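Local coordinates for protein acyl-coenzyme A oxidase 1 (Yarrowia lipolytica, PDB 5Y9D) that catalyses the FAD-dependent oxidation of acyl-CoA to (2E)-enoyl-CoA, passing electrons to oxygen to give hydrogen peroxide, in peroxisomal fatty acid beta-oxidation, at residues A418-W426 with F562-L573; L478-L486 with I534-Q542. All blocks are in the same frame, centred on the assembly; numbering follows the deposited sequence.

Contact 1: A418-W426 with F562-L573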
loop_
_atom_site.group_PDB
_atom_site.type_symbol
_atom_site.label_atom_id
_atom_site.label_comp_id
_atom_site.label_asym_id
_atom_site.label_seq_id
_atom_site.Cartn_x
_atom_site.Cartn_y
_atom_site.Cartn_z
ATOM N N ALA A 418 -18.127 -7.585 10.259
ATOM C CA ALA A 418 -17.263 -6.467 10.513
ATOM C C ALA A 418 -15.821 -6.945 10.491
ATOM O O ALA A 418 -14.955 -6.355 9.832
ATOM C CB ALA A 418 -17.618 -5.831 11.844
ATOM N N GLY A 419 -15.558 -8.033 11.203
ATOM C CA GLY A 419 -14.217 -8.599 11.234
ATOM C C GLY A 419 -13.863 -9.183 9.892
ATOM O O GLY A 419 -12.735 -9.069 9.444
ATOM N N MET A 420 -14.814 -9.835 9.245
ATOM C CA MET A 420 -14.544 -10.380 7.927
ATOM C C MET A 420 -14.305 -9.277 6.869
ATOM O O MET A 420 -13.437 -9.408 6.015
ATOM C CB MET A 420 -15.654 -11.302 7.485
ATOM C CG MET A 420 -15.229 -12.098 6.275
ATOM S SD MET A 420 -14.815 -13.779 6.703
ATOM C CE MET A 420 -16.519 -14.417 6.653
ATOM N N LYS A 421 -15.061 -8.190 6.937
ATOM C CA LYS A 421 -14.790 -7.002 6.112
ATOM C C LYS A 421 -13.378 -6.492 6.361
ATOM O O LYS A 421 -12.584 -6.351 5.435
ATOM C CB LYS A 421 -15.820 -5.898 6.393
ATOM C CG LYS A 421 -15.713 -4.648 5.541
ATOM C CD LYS A 421 -14.679 -3.655 6.049
ATOM C CE LYS A 421 -15.009 -2.237 5.603
ATOM N NZ LYS A 421 -14.137 -1.203 6.221
ATOM N N ALA A 422 -13.044 -6.216 7.607
ATOM C CA ALA A 422 -11.745 -5.646 7.867
ATOM C C ALA A 422 -10.621 -6.519 7.320
ATOM O O ALA A 422 -9.782 -6.064 6.555
ATOM C CB ALA A 422 -11.554 -5.360 9.353
ATOM N N PHE A 423 -10.605 -7.781 7.681
ATOM C CA PHE A 423 -9.453 -8.610 7.320
ATOM C C PHE A 423 -9.411 -8.928 5.852
ATOM O O PHE A 423 -8.305 -8.875 5.249
ATOM C CB PHE A 423 -9.370 -9.860 8.183
ATOM C CG PHE A 423 -9.144 -9.534 9.621
ATOM C CD1 PHE A 423 -7.942 -8.985 10.019
ATOM C CD2 PHE A 423 -10.148 -9.706 10.563
ATOM C CE1 PHE A 423 -7.719 -8.654 11.343
ATOM C CE2 PHE A 423 -9.934 -9.361 11.891
ATOM C CZ PHE A 423 -8.717 -8.830 12.289
ATOM N N THR A 424 -10.570 -9.220 5.251
ATOM C CA THR A 424 -10.553 -9.430 3.821
ATOM C C THR A 424 -10.160 -8.216 3.015
ATOM O O THR A 424 -9.442 -8.390 2.057
ATOM C CB THR A 424 -11.809 -10.046 3.264
ATOM O OG1 THR A 424 -12.936 -9.201 3.504
ATOM C CG2 THR A 424 -11.974 -11.453 3.878
ATOM N N THR A 425 -10.552 -7.003 3.410
ATOM C CA THR A 425 -10.122 -5.795 2.676
ATOM C C THR A 425 -8.626 -5.440 2.904
ATOM O O THR A 425 -7.943 -5.029 1.991
ATOM C CB THR A 425 -11.026 -4.570 2.952
ATOM O OG1 THR A 425 -11.001 -4.191 4.354
ATOM C CG2 THR A 425 -12.436 -4.896 2.504
ATOM N N TRP A 426 -8.117 -5.622 4.111
ATOM C CA TRP A 426 -6.674 -5.558 4.298
ATOM C C TRP A 426 -5.900 -6.621 3.514
ATOM O O TRP A 426 -4.795 -6.354 3.021
ATOM C CB TRP A 426 -6.299 -5.715 5.755
ATOM C CG TRP A 426 -6.318 -4.465 6.555
ATOM C CD1 TRP A 426 -6.028 -3.215 6.142
ATOM C CD2 TRP A 426 -6.612 -4.377 7.947
ATOM N NE1 TRP A 426 -6.133 -2.335 7.199
ATOM C CE2 TRP A 426 -6.478 -3.032 8.318
ATOM C CE3 TRP A 426 -6.969 -5.317 8.917
ATOM C CZ2 TRP A 426 -6.704 -2.592 9.605
ATOM C CZ3 TRP A 426 -7.164 -4.887 10.210
ATOM C CH2 TRP A 426 -7.047 -3.525 10.541
ATOM N N PHE A 562 -8.478 -6.998 19.141
ATOM C CA PHE A 562 -7.900 -7.128 17.808
ATOM C C PHE A 562 -7.384 -8.539 17.588
ATOM O O PHE A 562 -7.774 -9.195 16.633
ATOM C CB PHE A 562 -6.763 -6.120 17.555
ATOM C CG PHE A 562 -6.084 -6.293 16.216
ATOM C CD1 PHE A 562 -6.616 -5.713 15.061
ATOM C CD2 PHE A 562 -4.937 -7.051 16.098
ATOM C CE1 PHE A 562 -5.988 -5.879 13.823
ATOM C CE2 PHE A 562 -4.313 -7.228 14.872
ATOM C CZ PHE A 562 -4.838 -6.653 13.737
ATOM N N GLN A 563 -6.519 -9.004 18.475
ATOM C CA GLN A 563 -5.986 -10.360 18.351
ATOM C C GLN A 563 -7.065 -11.399 18.120
ATOM O O GLN A 563 -6.922 -12.266 17.252
ATOM C CB GLN A 563 -5.168 -10.730 19.563
ATOM C CG GLN A 563 -3.707 -10.331 19.429
ATOM C CD GLN A 563 -2.956 -11.296 18.524
ATOM O OE1 GLN A 563 -3.251 -11.410 17.319
ATOM N NE2 GLN A 563 -1.997 -12.014 19.098
ATOM N N CYS A 564 -8.171 -11.281 18.841
ATOM C CA CYS A 564 -9.195 -12.296 18.778
ATOM C C CYS A 564 -9.942 -12.261 17.459
ATOM O O CYS A 564 -10.233 -13.298 16.864
ATOM C CB CYS A 564 -10.151 -12.139 19.964
ATOM S SG CYS A 564 -9.295 -12.319 21.553
ATOM N N ALA A 565 -10.228 -11.053 16.995
ATOM C CA ALA A 565 -10.898 -10.864 15.733
ATOM C C ALA A 565 -10.054 -11.511 14.691
ATOM O O ALA A 565 -10.543 -12.247 13.847
ATOM C CB ALA A 565 -11.057 -9.385 15.430
ATOM N N ARG A 566 -8.761 -11.250 14.782
ATOM C CA ARG A 566 -7.839 -11.688 13.764
ATOM C C ARG A 566 -7.760 -13.176 13.665
ATOM O O ARG A 566 -7.910 -13.667 12.575
ATOM C CB ARG A 566 -6.420 -11.145 13.981
ATOM C CG ARG A 566 -5.625 -11.105 12.677
ATOM C CD ARG A 566 -4.246 -11.648 12.844
ATOM N NE ARG A 566 -3.289 -10.596 13.112
ATOM C CZ ARG A 566 -2.099 -10.806 13.680
ATOM N NH1 ARG A 566 -1.750 -12.041 14.065
ATOM N NH2 ARG A 566 -1.258 -9.777 13.870
ATOM N N ILE A 567 -7.474 -13.878 14.778
ATOM C CA ILE A 567 -7.388 -15.347 14.740
ATOM C C ILE A 567 -8.724 -16.003 14.380
ATOM O O ILE A 567 -8.752 -16.950 13.631
ATOM C CB ILE A 567 -6.930 -16.021 16.051
ATOM C CG1 ILE A 567 -5.901 -15.200 16.809
ATOM C CG2 ILE A 567 -6.326 -17.392 15.755
ATOM C CD1 ILE A 567 -4.664 -14.896 15.995
ATOM N N HIS A 568 -9.824 -15.508 14.917
ATOM C CA HIS A 568 -11.122 -16.182 14.748
ATOM C C HIS A 568 -11.615 -16.042 13.310
ATOM O O HIS A 568 -12.166 -16.969 12.729
ATOM C CB HIS A 568 -12.154 -15.581 15.708
ATOM C CG HIS A 568 -13.571 -15.804 15.283
ATOM N ND1 HIS A 568 -14.218 -17.004 15.453
ATOM C CD2 HIS A 568 -14.446 -14.995 14.652
ATOM C CE1 HIS A 568 -15.442 -16.919 14.969
ATOM N NE2 HIS A 568 -15.602 -15.715 14.468
ATOM N N THR A 569 -11.429 -14.854 12.755
ATOM C CA THR A 569 -11.654 -14.618 11.349
ATOM C C THR A 569 -10.808 -15.557 10.514
ATOM O O THR A 569 -11.354 -16.230 9.610
ATOM C CB THR A 569 -11.344 -13.166 10.925
ATOM O OG1 THR A 569 -12.196 -12.258 11.630
ATOM C CG2 THR A 569 -11.613 -12.999 9.460
ATOM N N ARG A 570 -9.497 -15.630 10.793
ATOM C CA ARG A 570 -8.667 -16.498 9.964
ATOM C C ARG A 570 -9.105 -17.962 10.077
ATOM O O ARG A 570 -9.133 -18.673 9.064
ATOM C CB ARG A 570 -7.182 -16.358 10.243
ATOM C CG ARG A 570 -6.329 -17.248 9.338
ATOM C CD ARG A 570 -6.495 -16.876 7.846
ATOM N NE ARG A 570 -5.177 -16.520 7.313
ATOM C CZ ARG A 570 -4.748 -15.292 7.058
ATOM N NH1 ARG A 570 -5.532 -14.237 7.179
ATOM N NH2 ARG A 570 -3.507 -15.130 6.638
ATOM N N GLN A 571 -9.474 -18.378 11.296
ATOM C CA GLN A 571 -10.030 -19.715 11.570
ATOM C C GLN A 571 -11.370 -19.936 10.847
ATOM O O GLN A 571 -11.656 -21.019 10.351
ATOM C CB GLN A 571 -10.156 -19.927 13.103
ATOM C CG GLN A 571 -10.853 -21.205 13.559
ATOM C CD GLN A 571 -12.365 -21.112 13.472
ATOM O OE1 GLN A 571 -12.956 -20.035 13.642
ATOM N NE2 GLN A 571 -12.997 -22.216 13.149
ATOM N N HIS A 572 -12.197 -18.912 10.786
ATOM C CA HIS A 572 -13.442 -19.018 10.056
ATOM C C HIS A 572 -13.244 -19.285 8.559
ATOM O O HIS A 572 -13.990 -20.082 7.939
ATOM C CB HIS A 572 -14.242 -17.745 10.219
ATOM C CG HIS A 572 -15.679 -17.888 9.840
ATOM N ND1 HIS A 572 -16.524 -18.772 10.468
ATOM C CD2 HIS A 572 -16.430 -17.234 8.927
ATOM C CE1 HIS A 572 -17.732 -18.673 9.946
ATOM N NE2 HIS A 572 -17.703 -17.741 9.014
ATOM N N LEU A 573 -12.256 -18.628 7.965
ATOM C CA LEU A 573 -12.085 -18.728 6.516
ATOM C C LEU A 573 -11.507 -20.063 6.155
ATOM O O LEU A 573 -11.993 -20.728 5.227
ATOM C CB LEU A 573 -11.206 -17.626 5.965
ATOM C CG LEU A 573 -11.894 -16.299 5.693
ATOM C CD1 LEU A 573 -10.824 -15.318 5.202
ATOM C CD2 LEU A 573 -13.020 -16.412 4.661
#

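Contact 2: L478-L486 with I534-Q542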
loop_
_atom_site.group_PDB
_atom_site.type_symbol
_atom_site.label_atom_id
_atom_site.label_comp_id
_atom_site.label_asym_id
_atom_site.label_seq_id
_atom_site.Cartn_x
_atom_site.Cartn_y
_atom_site.Cartn_z
ATOM N N LEU A 478 -17.166 -11.076 20.518
ATOM C CA LEU A 478 -16.654 -12.399 20.706
ATOM C C LEU A 478 -16.526 -12.658 22.185
ATOM O O LEU A 478 -16.748 -13.781 22.637
ATOM C CB LEU A 478 -15.275 -12.546 20.050
ATOM C CG LEU A 478 -15.173 -12.604 18.538
ATOM C CD1 LEU A 478 -13.724 -12.492 18.117
ATOM C CD2 LEU A 478 -15.751 -13.893 18.030
ATOM N N VAL A 479 -16.142 -11.628 22.938
ATOM C CA VAL A 479 -16.163 -11.725 24.370
ATOM C C VAL A 479 -17.602 -11.951 24.842
ATOM O O VAL A 479 -17.855 -12.864 25.613
ATOM C CB VAL A 479 -15.541 -10.505 25.017
ATOM C CG1 VAL A 479 -15.741 -10.535 26.514
ATOM C CG2 VAL A 479 -14.051 -10.445 24.709
ATOM N N GLN A 480 -18.551 -11.168 24.336
ATOM C CA GLN A 480 -19.959 -11.320 24.730
ATOM C C GLN A 480 -20.560 -12.659 24.347
ATOM O O GLN A 480 -21.488 -13.138 24.990
ATOM C CB GLN A 480 -20.807 -10.176 24.149
ATOM C CG GLN A 480 -20.507 -8.851 24.842
ATOM C CD GLN A 480 -20.924 -7.647 24.049
ATOM O OE1 GLN A 480 -20.972 -7.661 22.812
ATOM N NE2 GLN A 480 -21.199 -6.571 24.757
ATOM N N SER A 481 -20.039 -13.264 23.291
ATOM C CA SER A 481 -20.494 -14.583 22.902
ATOM C C SER A 481 -19.981 -15.654 23.857
ATOM O O SER A 481 -20.704 -16.568 24.188
ATOM C CB SER A 481 -20.051 -14.869 21.490
ATOM O OG SER A 481 -20.794 -14.043 20.642
ATOM N N ALA A 482 -18.732 -15.504 24.281
ATOM C CA ALA A 482 -18.108 -16.337 25.296
ATOM C C ALA A 482 -18.861 -16.324 26.627
ATOM O O ALA A 482 -19.033 -17.371 27.238
ATOM C CB ALA A 482 -16.650 -15.898 25.517
ATOM N N LEU A 483 -19.290 -15.145 27.084
ATOM C CA LEU A 483 -20.114 -15.062 28.301
ATOM C C LEU A 483 -21.438 -15.787 28.113
ATOM O O LEU A 483 -21.861 -16.524 28.981
ATOM C CB LEU A 483 -20.359 -13.604 28.717
ATOM C CG LEU A 483 -19.100 -12.817 29.097
ATOM C CD1 LEU A 483 -19.481 -11.358 29.291
ATOM C CD2 LEU A 483 -18.425 -13.382 30.334
ATOM N N GLN A 484 -22.088 -15.602 26.973
ATOM C CA GLN A 484 -23.295 -16.372 26.696
ATOM C C GLN A 484 -22.959 -17.845 26.844
ATOM O O GLN A 484 -23.649 -18.538 27.580
ATOM C CB GLN A 484 -23.883 -16.069 25.313
ATOM C CG GLN A 484 -24.739 -14.808 25.245
ATOM C CD GLN A 484 -26.202 -15.048 25.651
ATOM O OE1 GLN A 484 -26.572 -14.886 26.827
ATOM N NE2 GLN A 484 -27.043 -15.438 24.678
ATOM N N ILE A 485 -21.875 -18.306 26.206
ATOM C CA ILE A 485 -21.488 -19.721 26.262
ATOM C C ILE A 485 -21.267 -20.181 27.716
ATOM O O ILE A 485 -21.812 -21.208 28.151
ATOM C CB ILE A 485 -20.218 -20.018 25.425
ATOM C CG1 ILE A 485 -20.510 -19.876 23.925
ATOM C CG2 ILE A 485 -19.691 -21.431 25.702
ATOM C CD1 ILE A 485 -19.273 -19.695 23.082
ATOM N N LEU A 486 -20.484 -19.418 28.465
ATOM C CA LEU A 486 -20.248 -19.719 29.877
ATOM C C LEU A 486 -21.564 -19.754 30.689
ATOM O O LEU A 486 -21.725 -20.549 31.610
ATOM C CB LEU A 486 -19.240 -18.726 30.472
ATOM C CG LEU A 486 -17.835 -18.769 29.863
ATOM C CD1 LEU A 486 -16.865 -17.763 30.483
ATOM C CD2 LEU A 486 -17.292 -20.189 29.943
ATOM N N ILE A 534 -9.653 -15.966 23.035
ATOM C CA ILE A 534 -10.945 -15.394 23.396
ATOM C C ILE A 534 -11.227 -15.639 24.863
ATOM O O ILE A 534 -11.674 -14.718 25.554
ATOM C CB ILE A 534 -12.112 -16.004 22.613
ATOM C CG1 ILE A 534 -12.049 -15.592 21.156
ATOM C CG2 ILE A 534 -13.442 -15.548 23.201
ATOM C CD1 ILE A 534 -12.642 -16.617 20.219
ATOM N N LEU A 535 -10.995 -16.883 25.320
ATOM C CA LEU A 535 -11.294 -17.275 26.713
ATOM C C LEU A 535 -10.419 -16.531 27.698
ATOM O O LEU A 535 -10.885 -16.153 28.759
ATOM C CB LEU A 535 -11.223 -18.808 26.925
ATOM C CG LEU A 535 -12.437 -19.609 26.366
ATOM C CD1 LEU A 535 -12.377 -21.114 26.587
ATOM C CD2 LEU A 535 -13.740 -19.103 26.911
ATOM N N ARG A 536 -9.169 -16.280 27.325
ATOM C CA ARG A 536 -8.278 -15.457 28.144
ATOM C C ARG A 536 -8.788 -14.004 28.217
ATOM O O ARG A 536 -8.847 -13.400 29.305
ATOM C CB ARG A 536 -6.838 -15.481 27.600
ATOM C CG ARG A 536 -5.811 -14.920 28.573
ATOM C CD ARG A 536 -4.510 -14.474 27.908
ATOM N NE ARG A 536 -4.639 -13.201 27.181
ATOM C CZ ARG A 536 -3.617 -12.436 26.790
ATOM N NH1 ARG A 536 -2.356 -12.778 27.062
ATOM N NH2 ARG A 536 -3.857 -11.314 26.121
ATOM N N THR A 537 -9.144 -13.451 27.055
ATOM C CA THR A 537 -9.600 -12.082 26.967
ATOM C C THR A 537 -10.877 -11.965 27.752
ATOM O O THR A 537 -11.041 -11.021 28.507
ATOM C CB THR A 537 -9.836 -11.626 25.509
ATOM O OG1 THR A 537 -8.602 -11.691 24.778
ATOM C CG2 THR A 537 -10.359 -10.186 25.476
ATOM N N THR A 538 -11.767 -12.937 27.627
ATOM C CA THR A 538 -12.972 -12.927 28.464
ATOM C C THR A 538 -12.667 -12.995 29.972
ATOM O O THR A 538 -13.389 -12.410 30.801
ATOM C CB THR A 538 -13.905 -14.065 28.096
ATOM O OG1 THR A 538 -14.206 -13.978 26.692
ATOM C CG2 THR A 538 -15.171 -13.969 28.904
ATOM N N ASP A 539 -11.587 -13.690 30.313
ATOM C CA ASP A 539 -11.097 -13.704 31.683
ATOM C C ASP A 539 -10.689 -12.318 32.185
ATOM O O ASP A 539 -11.160 -11.900 33.235
ATOM C CB ASP A 539 -9.924 -14.685 31.840
ATOM C CG ASP A 539 -9.828 -15.252 33.237
ATOM O OD1 ASP A 539 -10.764 -15.980 33.641
ATOM O OD2 ASP A 539 -8.823 -14.967 33.923
ATOM N N LYS A 540 -9.812 -11.619 31.456
ATOM C CA LYS A 540 -9.382 -10.286 31.875
ATOM C C LYS A 540 -10.579 -9.354 32.012
ATOM O O LYS A 540 -10.615 -8.509 32.902
ATOM C CB LYS A 540 -8.374 -9.678 30.904
ATOM C CG LYS A 540 -7.011 -10.363 30.854
ATOM C CD LYS A 540 -6.114 -9.988 32.032
ATOM C CE LYS A 540 -4.638 -9.971 31.633
ATOM N NZ LYS A 540 -3.776 -9.431 32.726
ATOM N N TYR A 541 -11.562 -9.511 31.141
ATOM C CA TYR A 541 -12.723 -8.617 31.122
ATOM C C TYR A 541 -13.500 -8.756 32.399
ATOM O O TYR A 541 -13.817 -7.767 33.026
ATOM C CB TYR A 541 -13.613 -8.889 29.897
ATOM C CG TYR A 541 -14.968 -8.206 29.884
ATOM C CD1 TYR A 541 -15.131 -6.900 29.405
ATOM C CD2 TYR A 541 -16.099 -8.884 30.300
ATOM C CE1 TYR A 541 -16.389 -6.292 29.374
ATOM C CE2 TYR A 541 -17.349 -8.289 30.261
ATOM C CZ TYR A 541 -17.485 -7.003 29.811
ATOM O OH TYR A 541 -18.743 -6.481 29.810
ATOM N N GLN A 542 -13.785 -9.992 32.788
ATOM C CA GLN A 542 -14.486 -10.283 34.054
ATOM C C GLN A 542 -13.822 -9.592 35.261
ATOM O O GLN A 542 -14.497 -8.902 36.031
ATOM C CB GLN A 542 -14.509 -11.783 34.279
ATOM C CG GLN A 542 -15.354 -12.551 33.282
ATOM C CD GLN A 542 -14.942 -14.005 33.182
ATOM O OE1 GLN A 542 -13.772 -14.329 32.959
ATOM N NE2 GLN A 542 -15.907 -14.893 33.346
#

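Contact 1: A418-W426 with F562-L573
With CG of Phe-423 turned anti to its own carbonyl carbon (chi1 -64°), the ring enters the groove of helix 562-573, where Phe-562, Ala-565, Arg-566 and Thr-569 surround it as a hole surrounds a knob. Met-420 takes the other course, CG anti to the backbone N (chi1 -167°) and the chain bent further on, which carries its sulfur and methyl along to the next turn, at His-572 and Leu-573.

The rim of the Phe-423 ring is shared out among the residues of the hole. CZ lies against the backbone of Arg-566, 3.3 Å from its CA, while CE1 lies 3.5 Å from CG of the same residue; the packing is by CA, CB and CG of the arginine, whose chain then leads away to a salt bridge of NH1 with Asp-607. The methyl of Ala-565 lies in the ring plane at the edge, with CB 3.7 Å from CE2. CD2 meets Thr-569, whose hydroxyl is tied back to its own helix: OG1 donates to Ala-565 O at 2.8 Å, on the face of that carbonyl opposite to the one used by Thr-569 N. Phe-562 offers CE1 to Trp-426 CZ3 at 3.9 Å, the indole atom lying at the edge of the Phe-562 ring, near its plane. At the far end, Met-420 CE touches the edge of the His-572 imidazole, 3.6 Å from CD2, and SD rests against Leu-573 CD2.

The axes cross at -84° and are 9.7 Å apart at their closest. Such nearly perpendicular packing joins helix 400-437, in the C-alpha1 domain with the Trp-426 side chain about 8 Å from a bound FAD, to helix 558-581 of the C-terminal helical domain of acyl-CoA oxidases.

Contact 2: L478-L486 with I534-Q542
Thr-538 and Val-479 run antiparallel alongside each other, at the point where the two backbones are nearest (CA to CA 5.3 Å). The threonine hydroxyl points into an apolar surround: OG1 lies 3.3 Å from CB of Ala-482 and 3.8 Å from CG1 of Val-479. Its polarity is met within its own helix, since OG1 donates to Ile-534 O at 2.9 Å from well above the carbonyl plane (41° out of it). That bond accompanies chi1 of -55°, which sets CG2 anti to the backbone N and beside Leu-483 CD2, 3.6 Å away.

Val-479 divides its methyls: its side chain crosses that of Thr-537 at about a right angle, CG2 meeting CG2, and CG1 lies over one face of the Tyr-541 ring, 4.1 Å from CD2. Leu-483 crosses the tyrosine at about a right angle, its CD1 near CE2 of the ring. With an axis separation of 9.2 Å and a crossing angle of -86°, this is near-orthogonal helix packing between helices 467-486 and 519-544. Replacing Thr-538 with an alanine would probably leave Leu-483 CD2 without its methyl neighbour and open a gap beside Val-479 and Ala-482.

Ile-534, itself buried, lays CG2 against Ala-482 CB at 4.0 Å. Tyr-541, also stacked with Phe-554, extends the apolar patch toward helix 550-556.

From the N terminus, the chain first passes 418-426 on helix 400-437, then 478-486 on helix 467-486, 534-542 on helix 519-544 and finally 562-573 on helix 558-581. Contact 2 closes a loop of 47 intervening residues, nested inside the 135-residue loop closed by contact 1; the two do not cross. Their centres are about 17 Å apart, yet they touch: Cys-564 SG lies 3.4 Å from Thr-537 OG1, a packing contact, the hydroxyl being bonded to Asn-533 O, and Leu-478 CD2 lies 3.8 Å from His-568 CD2. Helix 558-581 therefore has helix 400-437 and contact 2 as neighbours, tying the C-alpha1 region to the C-terminal helices.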